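Probable oxidoreductase protein (Rhizobium etli, PDB 4FB5) is probably an oxidoreductase of the GFO/IDH/MocA family that binds a nucleotide through a Rossmann domain, its substrate not being established. Local coordinates at residues 30-41 against 69-79; 43-54 against 346-355. All blocks are in the same frame, centred on the assembly; numbering follows the deposited sequence.

Contact 1: 30-41 against 69-79; sequences LIGTGYMGKCHA and LAEARAGEFGF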
loop_
_atom_site.group_PDB
_atom_site.type_symbol
_atom_site.label_atom_id
_atom_site.label_comp_id
_atom_site.label_asym_id
_atom_site.label_seq_id
_atom_site.Cartn_x
_atom_site.Cartn_y
_atom_site.Cartn_z
ATOM N N LEU A 30 3.945 41.359 4.359
ATOM C CA LEU A 30 3.536 40.342 3.392
ATOM C C LEU A 30 2.923 40.984 2.184
ATOM O O LEU A 30 2.083 41.840 2.328
ATOM C CB LEU A 30 2.498 39.422 4.017
ATOM C CG LEU A 30 2.196 38.001 3.517
ATOM C CD1 LEU A 30 0.720 37.737 3.673
ATOM C CD2 LEU A 30 2.594 37.758 2.091
ATOM N N ILE A 31 3.328 40.550 0.995
ATOM C CA ILE A 31 2.684 40.944 -0.293
ATOM C C ILE A 31 2.059 39.726 -0.972
ATOM O O ILE A 31 2.733 38.713 -1.147
ATOM C CB ILE A 31 3.702 41.539 -1.270
ATOM C CG1 ILE A 31 4.700 42.411 -0.519
ATOM C CG2 ILE A 31 3.019 42.380 -2.317
ATOM C CD1 ILE A 31 6.052 42.488 -1.194
ATOM N N GLY A 32 0.791 39.837 -1.361
ATOM C CA GLY A 32 0.017 38.704 -1.899
ATOM C C GLY A 32 -0.785 37.984 -0.811
ATOM O O GLY A 32 -0.317 37.861 0.330
ATOM N N THR A 33 -1.994 37.526 -1.143
ATOM C CA THR A 33 -2.907 36.917 -0.145
ATOM C C THR A 33 -3.647 35.701 -0.654
ATOM O O THR A 33 -4.464 35.125 0.083
ATOM C CB THR A 33 -3.980 37.910 0.435
ATOM O OG1 THR A 33 -4.872 38.373 -0.606
ATOM C CG2 THR A 33 -3.311 39.092 1.134
ATOM N N GLY A 34 -3.375 35.348 -1.919
ATOM C CA GLY A 34 -3.742 34.058 -2.483
ATOM C C GLY A 34 -3.148 32.955 -1.621
ATOM O O GLY A 34 -2.521 33.229 -0.584
ATOM N N TYR A 35 -3.311 31.699 -2.025
ATOM C CA TYR A 35 -2.916 30.638 -1.107
ATOM C C TYR A 35 -1.541 30.824 -0.473
ATOM O O TYR A 35 -1.382 30.705 0.727
ATOM C CB TYR A 35 -2.985 29.232 -1.692
ATOM C CG TYR A 35 -2.557 28.280 -0.589
ATOM C CD1 TYR A 35 -3.202 28.337 0.686
ATOM C CD2 TYR A 35 -1.468 27.379 -0.757
ATOM C CE1 TYR A 35 -2.796 27.522 1.741
ATOM C CE2 TYR A 35 -1.063 26.552 0.313
ATOM C CZ TYR A 35 -1.737 26.641 1.555
ATOM O OH TYR A 35 -1.372 25.846 2.615
HETATM N N MSE A 36 -0.534 31.089 -1.275
HETATM C CA MSE A 36 0.769 31.184 -0.687
HETATM C C MSE A 36 0.855 32.325 0.345
HETATM O O MSE A 36 1.574 32.218 1.346
HETATM C CB MSE A 36 1.831 31.227 -1.771
HETATM C CG MSE A 36 2.912 30.172 -1.566
HETATM SE SE MSE A 36 2.357 28.288 -1.272
HETATM C CE MSE A 36 1.995 27.794 -3.153
ATOM N N GLY A 37 0.074 33.384 0.168
ATOM C CA GLY A 37 0.081 34.456 1.161
ATOM C C GLY A 37 -0.441 33.948 2.489
ATOM O O GLY A 37 0.153 34.188 3.565
ATOM N N LYS A 38 -1.557 33.232 2.408
ATOM C CA LYS A 38 -2.181 32.633 3.587
ATOM C C LYS A 38 -1.222 31.724 4.341
ATOM O O LYS A 38 -1.153 31.739 5.545
ATOM C CB LYS A 38 -3.417 31.838 3.186
ATOM C CG LYS A 38 -4.211 31.375 4.380
ATOM C CD LYS A 38 -5.639 31.099 4.017
ATOM C CE LYS A 38 -6.234 30.228 5.078
ATOM N NZ LYS A 38 -7.661 30.073 4.816
ATOM N N CYS A 39 -0.474 30.943 3.599
ATOM C CA CYS A 39 0.436 30.012 4.167
ATOM C C CYS A 39 1.665 30.686 4.822
ATOM O O CYS A 39 2.013 30.343 5.952
ATOM C CB CYS A 39 0.827 29.020 3.082
ATOM S SG CYS A 39 1.626 27.552 3.718
ATOM N N HIS A 40 2.312 31.645 4.162
ATOM C CA HIS A 40 3.293 32.463 4.902
ATOM C C HIS A 40 2.614 32.989 6.153
ATOM O O HIS A 40 3.119 32.837 7.244
ATOM C CB HIS A 40 3.776 33.681 4.118
ATOM C CG HIS A 40 4.774 33.379 3.042
ATOM N ND1 HIS A 40 5.942 34.095 2.895
ATOM C CD2 HIS A 40 4.778 32.452 2.055
ATOM C CE1 HIS A 40 6.633 33.611 1.880
ATOM N NE2 HIS A 40 5.944 32.622 1.343
ATOM N N ALA A 41 1.438 33.591 6.016
ATOM C CA ALA A 41 0.865 34.251 7.181
ATOM C C ALA A 41 0.694 33.279 8.362
ATOM O O ALA A 41 0.967 33.616 9.504
ATOM C CB ALA A 41 -0.455 34.958 6.818
ATOM N N LEU A 69 -9.113 45.214 -0.666
ATOM C CA LEU A 69 -9.596 44.055 0.058
ATOM C C LEU A 69 -8.491 43.735 1.043
ATOM O O LEU A 69 -8.648 42.909 1.942
ATOM C CB LEU A 69 -9.824 42.879 -0.891
ATOM C CG LEU A 69 -8.980 41.630 -0.635
ATOM C CD1 LEU A 69 -9.261 40.566 -1.686
ATOM C CD2 LEU A 69 -7.500 41.978 -0.602
ATOM N N ALA A 70 -7.365 44.418 0.858
ATOM C CA ALA A 70 -6.222 44.288 1.746
ATOM C C ALA A 70 -6.670 44.482 3.184
ATOM O O ALA A 70 -6.232 43.759 4.078
ATOM C CB ALA A 70 -5.148 45.300 1.380
ATOM N N GLU A 71 -7.548 45.456 3.409
ATOM C CA GLU A 71 -8.082 45.660 4.769
ATOM C C GLU A 71 -8.923 44.486 5.301
ATOM O O GLU A 71 -8.980 44.258 6.509
ATOM C CB GLU A 71 -8.861 46.977 4.880
ATOM C CG GLU A 71 -8.041 48.141 5.474
ATOM C CD GLU A 71 -7.765 49.274 4.465
ATOM O OE1 GLU A 71 -8.383 49.267 3.369
ATOM O OE2 GLU A 71 -6.946 50.174 4.776
ATOM N N ALA A 72 -9.561 43.751 4.394
ATOM C CA ALA A 72 -10.345 42.569 4.752
ATOM C C ALA A 72 -9.437 41.422 5.181
ATOM O O ALA A 72 -9.631 40.843 6.253
ATOM C CB ALA A 72 -11.228 42.136 3.577
ATOM N N ARG A 73 -8.451 41.108 4.332
ATOM C CA ARG A 73 -7.494 40.039 4.587
ATOM C C ARG A 73 -6.621 40.368 5.781
ATOM O O ARG A 73 -6.196 39.469 6.522
ATOM C CB ARG A 73 -6.593 39.824 3.375
ATOM C CG ARG A 73 -7.286 39.289 2.141
ATOM C CD ARG A 73 -7.659 37.818 2.251
ATOM N NE ARG A 73 -8.284 37.377 1.012
ATOM C CZ ARG A 73 -8.524 36.110 0.696
ATOM N NH1 ARG A 73 -8.199 35.125 1.540
ATOM N NH2 ARG A 73 -9.087 35.827 -0.475
ATOM N N ALA A 74 -6.364 41.662 5.945
ATOM C CA ALA A 74 -5.602 42.198 7.066
ATOM C C ALA A 74 -6.196 41.790 8.418
ATOM O O ALA A 74 -5.467 41.510 9.371
ATOM C CB ALA A 74 -5.522 43.719 6.955
ATOM N N GLY A 75 -7.526 41.765 8.488
ATOM C CA GLY A 75 -8.236 41.283 9.667
ATOM C C GLY A 75 -7.975 39.799 9.802
ATOM O O GLY A 75 -7.402 39.371 10.806
ATOM N N GLU A 76 -8.351 39.039 8.762
ATOM C CA GLU A 76 -8.192 37.589 8.714
ATOM C C GLU A 76 -6.840 37.090 9.192
ATOM O O GLU A 76 -6.770 36.232 10.060
ATOM C CB GLU A 76 -8.495 37.046 7.313
ATOM C CG GLU A 76 -9.920 37.350 6.834
ATOM C CD GLU A 76 -10.449 36.353 5.798
ATOM O OE1 GLU A 76 -10.125 35.138 5.915
ATOM O OE2 GLU A 76 -11.204 36.794 4.884
ATOM N N PHE A 77 -5.765 37.646 8.649
ATOM C CA PHE A 77 -4.424 37.139 8.968
ATOM C C PHE A 77 -3.787 37.759 10.210
ATOM O O PHE A 77 -2.811 37.223 10.737
ATOM C CB PHE A 77 -3.472 37.268 7.774
ATOM C CG PHE A 77 -3.956 36.587 6.513
ATOM C CD1 PHE A 77 -3.279 36.801 5.310
ATOM C CD2 PHE A 77 -5.085 35.748 6.522
ATOM C CE1 PHE A 77 -3.697 36.188 4.130
ATOM C CE2 PHE A 77 -5.530 35.122 5.352
ATOM C CZ PHE A 77 -4.835 35.336 4.140
ATOM N N GLY A 78 -4.328 38.880 10.679
ATOM C CA GLY A 78 -3.814 39.507 11.901
ATOM C C GLY A 78 -2.655 40.478 11.721
ATOM O O GLY A 78 -1.706 40.462 12.507
ATOM N N PHE A 79 -2.752 41.305 10.682
ATOM C CA PHE A 79 -1.804 42.378 10.370
ATOM C C PHE A 79 -2.351 43.753 10.722
ATOM O O PHE A 79 -3.524 44.049 10.474
ATOM C CB PHE A 79 -1.513 42.396 8.877
ATOM C CG PHE A 79 -0.518 41.394 8.453
ATOM C CD1 PHE A 79 0.757 41.787 8.097
ATOM C CD2 PHE A 79 -0.842 40.043 8.423
ATOM C CE1 PHE A 79 1.700 40.851 7.711
ATOM C CE2 PHE A 79 0.093 39.098 8.037
ATOM C CZ PHE A 79 1.364 39.502 7.678
#

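Contact 2: 43-54 against 346-355; sequences AWNAVKTVFGDV and KIIECRELIR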
loop_
_atom_site.group_PDB
_atom_site.type_symbol
_atom_site.label_atom_id
_atom_site.label_comp_id
_atom_site.label_asym_id
_atom_site.label_seq_id
_atom_site.Cartn_x
_atom_site.Cartn_y
_atom_site.Cartn_z
ATOM N N ALA A 43 2.385 30.649 8.807
ATOM C CA ALA A 43 3.701 30.287 9.254
ATOM C C ALA A 43 4.233 31.335 10.247
ATOM O O ALA A 43 4.606 30.988 11.398
ATOM C CB ALA A 43 4.662 30.086 8.051
ATOM N N TRP A 44 4.240 32.602 9.822
ATOM C CA TRP A 44 4.750 33.697 10.680
ATOM C C TRP A 44 3.983 33.723 12.013
ATOM O O TRP A 44 4.575 33.901 13.095
ATOM C CB TRP A 44 4.685 35.071 9.983
ATOM C CG TRP A 44 5.698 35.325 8.896
ATOM C CD1 TRP A 44 5.450 35.556 7.552
ATOM C CD2 TRP A 44 7.120 35.378 9.049
ATOM N NE1 TRP A 44 6.642 35.754 6.871
ATOM C CE2 TRP A 44 7.676 35.662 7.776
ATOM C CE3 TRP A 44 7.982 35.217 10.141
ATOM C CZ2 TRP A 44 9.050 35.788 7.582
ATOM C CZ3 TRP A 44 9.350 35.355 9.944
ATOM C CH2 TRP A 44 9.871 35.636 8.679
ATOM N N ASN A 45 2.682 33.472 11.943
ATOM C CA ASN A 45 1.863 33.470 13.144
ATOM C C ASN A 45 2.125 32.284 14.061
ATOM O O ASN A 45 1.578 32.249 15.157
ATOM C CB ASN A 45 0.385 33.563 12.757
ATOM C CG ASN A 45 -0.545 33.645 13.943
ATOM O OD1 ASN A 45 -0.458 34.574 14.766
ATOM N ND2 ASN A 45 -1.486 32.688 14.029
ATOM N N ALA A 46 2.968 31.325 13.667
ATOM C CA ALA A 46 3.055 30.098 14.465
ATOM C C ALA A 46 4.435 29.633 14.837
ATOM O O ALA A 46 4.577 28.869 15.782
ATOM C CB ALA A 46 2.317 28.973 13.780
ATOM N N VAL A 47 5.443 30.040 14.084
ATOM C CA VAL A 47 6.806 29.616 14.366
ATOM C C VAL A 47 7.096 29.583 15.836
ATOM O O VAL A 47 7.633 28.577 16.338
ATOM C CB VAL A 47 7.884 30.555 13.829
ATOM C CG1 VAL A 47 8.776 29.828 12.872
ATOM C CG2 VAL A 47 7.302 31.859 13.273
ATOM N N LYS A 48 6.780 30.683 16.525
ATOM C CA LYS A 48 7.231 30.801 17.890
ATOM C C LYS A 48 6.553 29.823 18.778
ATOM O O LYS A 48 7.249 29.123 19.494
ATOM C CB LYS A 48 7.137 32.216 18.463
ATOM C CG LYS A 48 8.018 32.425 19.701
ATOM C CD LYS A 48 7.513 33.631 20.482
ATOM C CE LYS A 48 8.550 34.194 21.460
ATOM N NZ LYS A 48 8.487 33.438 22.760
ATOM N N THR A 49 5.227 29.757 18.751
ATOM C CA THR A 49 4.536 28.729 19.560
ATOM C C THR A 49 4.994 27.280 19.305
ATOM O O THR A 49 5.182 26.517 20.243
ATOM C CB THR A 49 3.039 28.765 19.423
ATOM O OG1 THR A 49 2.570 30.114 19.578
ATOM C CG2 THR A 49 2.438 27.894 20.502
ATOM N N VAL A 50 5.191 26.910 18.043
ATOM C CA VAL A 50 5.749 25.610 17.701
ATOM C C VAL A 50 7.194 25.431 18.187
ATOM O O VAL A 50 7.501 24.470 18.909
ATOM C CB VAL A 50 5.735 25.386 16.180
ATOM C CG1 VAL A 50 6.336 24.013 15.842
ATOM C CG2 VAL A 50 4.352 25.499 15.670
ATOM N N PHE A 51 8.074 26.332 17.759
ATOM C CA PHE A 51 9.491 26.158 17.966
ATOM C C PHE A 51 9.994 26.648 19.321
ATOM O O PHE A 51 10.830 25.975 19.929
ATOM C CB PHE A 51 10.290 26.800 16.827
ATOM C CG PHE A 51 10.490 25.900 15.644
ATOM C CD1 PHE A 51 11.489 24.939 15.644
ATOM C CD2 PHE A 51 9.659 25.983 14.538
ATOM C CE1 PHE A 51 11.663 24.087 14.538
ATOM C CE2 PHE A 51 9.832 25.138 13.444
ATOM C CZ PHE A 51 10.833 24.193 13.448
ATOM N N GLY A 52 9.528 27.812 19.791
ATOM C CA GLY A 52 9.832 28.273 21.163
ATOM C C GLY A 52 11.137 29.052 21.391
ATOM O O GLY A 52 11.271 29.789 22.360
ATOM N N ASP A 53 12.095 28.897 20.486
ATOM C CA ASP A 53 13.436 29.448 20.649
ATOM C C ASP A 53 13.626 30.732 19.865
ATOM O O ASP A 53 14.762 31.114 19.558
ATOM C CB ASP A 53 14.495 28.420 20.220
ATOM C CG ASP A 53 14.170 27.755 18.864
ATOM O OD1 ASP A 53 15.083 27.545 18.026
ATOM O OD2 ASP A 53 12.984 27.428 18.641
ATOM N N VAL A 54 12.532 31.411 19.535
ATOM C CA VAL A 54 12.670 32.731 18.929
ATOM C C VAL A 54 11.633 33.757 19.310
ATOM O O VAL A 54 10.768 33.504 20.128
ATOM C CB VAL A 54 12.827 32.711 17.395
ATOM C CG1 VAL A 54 14.318 32.943 17.029
ATOM C CG2 VAL A 54 12.180 31.450 16.755
ATOM N N LYS A 346 5.776 24.875 5.907
ATOM C CA LYS A 346 6.061 26.275 5.738
ATOM C C LYS A 346 6.555 26.875 7.051
ATOM O O LYS A 346 7.383 27.780 7.026
ATOM C CB LYS A 346 4.855 27.055 5.222
ATOM C CG LYS A 346 5.234 28.179 4.226
ATOM C CD LYS A 346 5.760 27.601 2.909
ATOM C CE LYS A 346 6.331 28.647 1.957
ATOM N NZ LYS A 346 6.421 28.107 0.538
ATOM N N ILE A 347 6.072 26.356 8.177
ATOM C CA ILE A 347 6.480 26.807 9.505
ATOM C C ILE A 347 7.971 26.505 9.734
ATOM O O ILE A 347 8.733 27.351 10.202
ATOM C CB ILE A 347 5.657 26.092 10.600
ATOM C CG1 ILE A 347 4.180 26.462 10.520
ATOM C CG2 ILE A 347 6.228 26.372 11.973
ATOM C CD1 ILE A 347 3.283 25.678 11.487
ATOM N N ILE A 348 8.386 25.289 9.387
ATOM C CA ILE A 348 9.784 24.886 9.481
ATOM C C ILE A 348 10.633 25.780 8.571
ATOM O O ILE A 348 11.649 26.318 8.990
ATOM C CB ILE A 348 9.903 23.427 9.088
ATOM C CG1 ILE A 348 9.257 22.559 10.165
ATOM C CG2 ILE A 348 11.332 23.032 8.847
ATOM C CD1 ILE A 348 8.846 21.166 9.702
ATOM N N GLU A 349 10.217 25.966 7.324
ATOM C CA GLU A 349 10.944 26.880 6.429
ATOM C C GLU A 349 11.046 28.309 7.018
ATOM O O GLU A 349 12.082 28.927 6.957
ATOM C CB GLU A 349 10.278 26.913 5.062
ATOM C CG GLU A 349 10.977 27.797 4.063
ATOM C CD GLU A 349 10.394 27.671 2.669
ATOM O OE1 GLU A 349 9.571 28.555 2.333
ATOM O OE2 GLU A 349 10.748 26.692 1.932
ATOM N N CYS A 350 9.958 28.807 7.589
ATOM C CA CYS A 350 9.955 30.063 8.300
ATOM C C CYS A 350 10.999 30.025 9.426
ATOM O O CYS A 350 11.843 30.927 9.565
ATOM C CB CYS A 350 8.560 30.341 8.860
ATOM S SG CYS A 350 8.503 31.846 9.853
ATOM N N ARG A 351 10.964 28.960 10.212
ATOM C CA ARG A 351 11.965 28.827 11.237
ATOM C C ARG A 351 13.342 28.921 10.585
ATOM O O ARG A 351 14.147 29.752 10.989
ATOM C CB ARG A 351 11.781 27.561 12.074
ATOM C CG ARG A 351 12.839 27.357 13.147
ATOM C CD ARG A 351 12.818 28.476 14.160
ATOM N NE ARG A 351 14.022 28.554 15.011
ATOM C CZ ARG A 351 15.160 29.196 14.699
ATOM N NH1 ARG A 351 15.294 29.811 13.525
ATOM N NH2 ARG A 351 16.177 29.212 15.561
ATOM N N GLU A 352 13.611 28.151 9.540
ATOM C CA GLU A 352 14.973 28.144 9.031
ATOM C C GLU A 352 15.390 29.498 8.463
ATOM O O GLU A 352 16.586 29.796 8.347
ATOM C CB GLU A 352 15.190 27.031 8.015
ATOM C CG GLU A 352 15.058 25.657 8.614
ATOM C CD GLU A 352 16.178 25.277 9.577
ATOM O OE1 GLU A 352 15.868 24.947 10.742
ATOM O OE2 GLU A 352 17.351 25.266 9.162
ATOM N N LEU A 353 14.405 30.314 8.107
ATOM C CA LEU A 353 14.682 31.614 7.541
ATOM C C LEU A 353 15.184 32.521 8.654
ATOM O O LEU A 353 16.088 33.348 8.440
ATOM C CB LEU A 353 13.427 32.222 6.922
ATOM C CG LEU A 353 13.586 33.692 6.532
ATOM C CD1 LEU A 353 14.845 33.849 5.757
ATOM C CD2 LEU A 353 12.426 34.250 5.719
ATOM N N ILE A 354 14.590 32.361 9.831
ATOM C CA ILE A 354 14.994 33.118 10.968
ATOM C C ILE A 354 16.394 32.710 11.411
ATOM O O ILE A 354 17.193 33.568 11.808
ATOM C CB ILE A 354 13.985 32.979 12.082
ATOM C CG1 ILE A 354 12.702 33.689 11.638
ATOM C CG2 ILE A 354 14.548 33.583 13.362
ATOM C CD1 ILE A 354 11.466 33.090 12.114
ATOM N N ARG A 355 16.703 31.420 11.313
ATOM C CA ARG A 355 18.049 30.991 11.607
ATOM C C ARG A 355 19.000 31.777 10.746
ATOM O O ARG A 355 19.925 32.390 11.258
ATOM C CB ARG A 355 18.259 29.497 11.415
ATOM C CG ARG A 355 18.412 28.730 12.731
ATOM C CD ARG A 355 18.518 27.209 12.523
ATOM N NE ARG A 355 17.244 26.540 12.782
ATOM C CZ ARG A 355 16.760 26.280 13.999
ATOM N NH1 ARG A 355 17.444 26.629 15.078
ATOM N NH2 ARG A 355 15.585 25.675 14.146
#

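Contact 1: 30-41 against 69-79
F77 carries the tight half of this contact, pushing its ring from the last turn of helix 70-77 against the first turns of helix 35-41. A41 CB lies 3.7 Å from F77 CD1 near the root of the ring, while the far end meets the K38 backbone, with K38 CA 3.8 Å from F77 CZ. T33 O and L30 CD1 come to the ring edge, close to its plane. K38, buried, crosses the ring at about a right angle and runs extended into the subunit interface, where its NZ bonds to R331 O and V50 O of the second subunit. Beside F77, F79, just past the Schellman turn at G78, brings F79 CZ to 3.8 Å from L30 CB and touches L59 and L62 of strand 58-63. Strand, turn and helix here start a Rossmann domain; G32, G34 and G37 fit the GxGxxG pattern, consistent with a dinucleotide-binding turn. G37 leaves no space for a side chain: a CB would run into G32 O, where the turn closes on the helix. In place of F77, an alanine is likely to open a gap between the helices, leaving the K38 backbone without its ring. On the more open side, at partly exposed R73, the packing thins: bent at chi2 (-74°), its aliphatic part crosses T33 obliquely, with R73 CG 3.8 Å from T33 OG1, and T33 O sits over one guanidinium face without a hydrogen bond.

Contact 2: 43-54 against 346-355
With chi1 at 178° R351 turns its CG away from the backbone N, and a bend at chi2 (62°) lays its aliphatic chain across the F51 ring and carries the guanidinium on to D53. R351 CG stands 3.5 Å from the centroid of the F51 ring, almost exactly on the normal, a CH-pi contact; the ring and guanidinium planes are nearly perpendicular. Beyond the ring R351 forms a salt bridge with D53: R351 NH2 donates to D53 OD1 at 3.2 Å, the acceptor in the guanidinium plane but the donor well above the carboxylate plane, and R351 NE adds a weak bond to the same oxygen. V54 CG2 lies over one guanidinium face. The R355 guanidinium lies face to face with that of R351, their like charges probably eased by the salt-bridge network: R355 NE bonds to E352 OE1 at 2.9 Å, and R355 makes a long pair with D53. At the other end C350 SG makes a sulfur-aromatic contact over the six-membered ring of W44, offset toward its rim, 3.8 Å from the centroid, while I354 CD1 comes to 3.8 Å from W44 CZ3. W44 NE1 bonds to S99 of strand 97-100. Between these ends V47 fits among I347, C350, R351 and I354, and I347 in turn among A43, V47, V50 and F51. The axes of helices 47-51 and 346-355 cross at -95°, a near-perpendicular knobs-into-holes packing that fastens a helix from late in the chain onto the Rossmann domain.

How the contacts relate
Both contacts use helix 35-44: contact 1 packs its beginning against helix 70-77, and contact 2 packs its end, with helix 47-51, against helix 344-358. Their centres lie about 18 Å apart, yet they touch directly, C39 SG being 3.6 Å from K346 CB and H40 NE2 4.0 Å from K346 CE. E124 joins them further, hydrogen-bonded to H40 NE2 and pairing with K346 NZ. The glycine turn of contact 1 probably faces the dinucleotide site, as in other Rossmann domains. K38 and F77 of contact 1 meet V50 and T49 in segment 43-54 of the second subunit, so contact 1 of one chain abuts contact 2 of the other.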